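Local coordinates for protein galactitol 1-phosphate 5-dehydrogenase (Escherichia coli, PDB 4UEJ) that oxidises galactitol 1-phosphate to D-tagatose 6-phosphate with NAD+ as a zinc-dependent dehydrogenase in galactitol metabolism, at residues N127-P132 against A141-I146. Numbering follows the deposited sequence.
Sequences NVFALP and AFIEPI
I143, which reaches across to F129 and L131, sits in the first turn of its helix, where I146 N donates to F142 O at 3.0 Å. No hydrogen bond joins 127-132 to 141-146; the contact is apolar and small, and one methyl group carries it. I143 sends CG1 out opposite its own carbonyl carbon (chi1 -67°), and the extended chi2 of -168° carries CD1 on to the far segment. That methyl meets L131 CD2 at 3.4 Å, closer than two carbons normally pack. The two side chains run antiparallel alongside one another, each touching with a single terminal methyl. F129 CE2 lies 4.1 Å from I143 CD1, an ordinary apolar distance. The methyl approaches the ring obliquely, and the two side chains stand roughly perpendicular. CG of F129 is anti to the backbone N (chi1 171°), which brings ring atom CE2 to I143 CD1. Within 127-132, F129 CD2 and L131 CD2 are 4.3 Å apart, so ring and methyl meet I143 CD1 side by side. E144, the next residue, is probably a ligand of the catalytic zinc, as in related dehydrogenases. Its OE2 makes a weak hydrogen bond with N289 ND2. The side chain of I143 is about 11 Å from a bound zinc ion and does not touch the metal. Strand 128-130 belongs to the GroES-like domain of this zinc-containing alcohol dehydrogenase. It pairs antiparallel with strand 80-83; F129 bonds to A82 through the backbone, and L131, just past the strand, to A80. Helix 143-155 follows after a twelve-residue connection. I143 also touches W299 of helix 297-307, while P145 and I146 pack on helix 171-182.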
loop_
_atom_site.group_PDB
_atom_site.type_symbol
_atom_site.label_atom_id
_atom_site.label_comp_id
_atom_site.label_asym_id
_atom_site.label_seq_id
_atom_site.Cartn_x
_atom_site.Cartn_y
_atom_site.Cartn_z
ATOM N N ASN A 127 -4.815 -24.808 18.685
ATOM C CA ASN A 127 -3.864 -23.820 19.196
ATOM C C ASN A 127 -2.486 -24.402 19.511
ATOM O O ASN A 127 -1.679 -23.750 20.166
ATOM C CB ASN A 127 -4.402 -23.147 20.467
ATOM C CG ASN A 127 -5.593 -22.254 20.208
ATOM O OD1 ASN A 127 -6.624 -22.374 20.879
ATOM N ND2 ASN A 127 -5.457 -21.338 19.245
ATOM N N VAL A 128 -2.220 -25.632 19.089
ATOM C CA VAL A 128 -0.858 -26.152 19.208
ATOM C C VAL A 128 -0.394 -26.735 17.886
ATOM O O VAL A 128 -1.197 -27.208 17.076
ATOM C CB VAL A 128 -0.718 -27.225 20.309
ATOM C CG1 VAL A 128 -0.985 -26.627 21.684
ATOM C CG2 VAL A 128 -1.643 -28.388 20.048
ATOM N N PHE A 129 0.919 -26.693 17.695
ATOM C CA PHE A 129 1.567 -27.092 16.457
ATOM C C PHE A 129 2.711 -28.017 16.820
ATOM O O PHE A 129 3.611 -27.629 17.547
ATOM C CB PHE A 129 2.052 -25.852 15.699
ATOM C CG PHE A 129 2.917 -26.139 14.508
ATOM C CD1 PHE A 129 2.350 -26.408 13.272
ATOM C CD2 PHE A 129 4.302 -26.066 14.605
ATOM C CE1 PHE A 129 3.148 -26.640 12.161
ATOM C CE2 PHE A 129 5.101 -26.296 13.502
ATOM C CZ PHE A 129 4.519 -26.589 12.276
ATOM N N ALA A 130 2.643 -29.253 16.338
ATOM C CA ALA A 130 3.591 -30.283 16.748
ATOM C C ALA A 130 4.986 -29.999 16.213
ATOM O O ALA A 130 5.148 -29.685 15.040
ATOM C CB ALA A 130 3.118 -31.651 16.284
ATOM N N LEU A 131 5.981 -30.126 17.085
ATOM C CA LEU A 131 7.384 -29.929 16.722
ATOM C C LEU A 131 8.034 -31.253 16.341
ATOM O O LEU A 131 7.635 -32.309 16.836
ATOM C CB LEU A 131 8.157 -29.298 17.889
ATOM C CG LEU A 131 7.517 -28.075 18.540
ATOM C CD1 LEU A 131 8.343 -27.562 19.708
ATOM C CD2 LEU A 131 7.352 -27.024 17.497
ATOM N N PRO A 132 9.051 -31.201 15.476
ATOM C CA PRO A 132 9.875 -32.393 15.253
ATOM C C PRO A 132 10.474 -32.854 16.573
ATOM O O PRO A 132 10.830 -32.023 17.410
ATOM C CB PRO A 132 10.961 -31.906 14.288
ATOM C CG PRO A 132 10.389 -30.693 13.645
ATOM C CD PRO A 132 9.520 -30.047 14.693
ATOM N N ALA A 141 9.710 -21.887 20.973
ATOM C CA ALA A 141 9.173 -20.577 21.339
ATOM C C ALA A 141 9.445 -19.527 20.275
ATOM O O ALA A 141 8.918 -18.413 20.350
ATOM C CB ALA A 141 9.742 -20.117 22.667
ATOM N N PHE A 142 10.240 -19.875 19.268
ATOM C CA PHE A 142 10.567 -18.889 18.242
ATOM C C PHE A 142 9.771 -19.089 16.974
ATOM O O PHE A 142 9.838 -18.257 16.066
ATOM C CB PHE A 142 12.065 -18.920 17.916
ATOM C CG PHE A 142 12.914 -18.251 18.955
ATOM C CD1 PHE A 142 13.356 -18.954 20.056
ATOM C CD2 PHE A 142 13.240 -16.908 18.842
ATOM C CE1 PHE A 142 14.142 -18.339 21.023
ATOM C CE2 PHE A 142 14.022 -16.289 19.806
ATOM C CZ PHE A 142 14.469 -17.009 20.901
ATOM N N ILE A 143 9.006 -20.177 16.908
ATOM C CA ILE A 143 8.264 -20.452 15.679
ATOM C C ILE A 143 7.250 -19.362 15.362
ATOM O O ILE A 143 7.178 -18.903 14.223
ATOM C CB ILE A 143 7.556 -21.800 15.750
ATOM C CG1 ILE A 143 8.603 -22.908 15.783
ATOM C CG2 ILE A 143 6.628 -21.993 14.551
ATOM C CD1 ILE A 143 8.008 -24.263 15.576
ATOM N N GLU A 144 6.475 -18.948 16.361
ATOM C CA GLU A 144 5.490 -17.903 16.159
ATOM C C GLU A 144 6.137 -16.587 15.657
ATOM O O GLU A 144 5.691 -16.039 14.635
ATOM C CB GLU A 144 4.678 -17.709 17.448
ATOM C CG GLU A 144 3.342 -17.015 17.256
ATOM C CD GLU A 144 3.450 -15.518 17.270
ATOM O OE1 GLU A 144 4.547 -15.004 17.569
ATOM O OE2 GLU A 144 2.439 -14.849 16.959
ATOM N N PRO A 145 7.208 -16.097 16.322
ATOM C CA PRO A 145 7.791 -14.868 15.763
ATOM C C PRO A 145 8.458 -15.049 14.383
ATOM O O PRO A 145 8.446 -14.086 13.594
ATOM C CB PRO A 145 8.815 -14.439 16.841
ATOM C CG PRO A 145 9.001 -15.622 17.720
ATOM C CD PRO A 145 7.692 -16.355 17.692
ATOM N N ILE A 146 8.967 -16.239 14.069
ATOM C CA ILE A 146 9.461 -16.502 12.712
ATOM C C ILE A 146 8.337 -16.322 11.701
ATOM O O ILE A 146 8.508 -15.689 10.658
ATOM C CB ILE A 146 10.031 -17.906 12.581
ATOM C CG1 ILE A 146 11.324 -17.998 13.386
ATOM C CG2 ILE A 146 10.363 -18.232 11.114
ATOM C CD1 ILE A 146 11.747 -19.407 13.593
#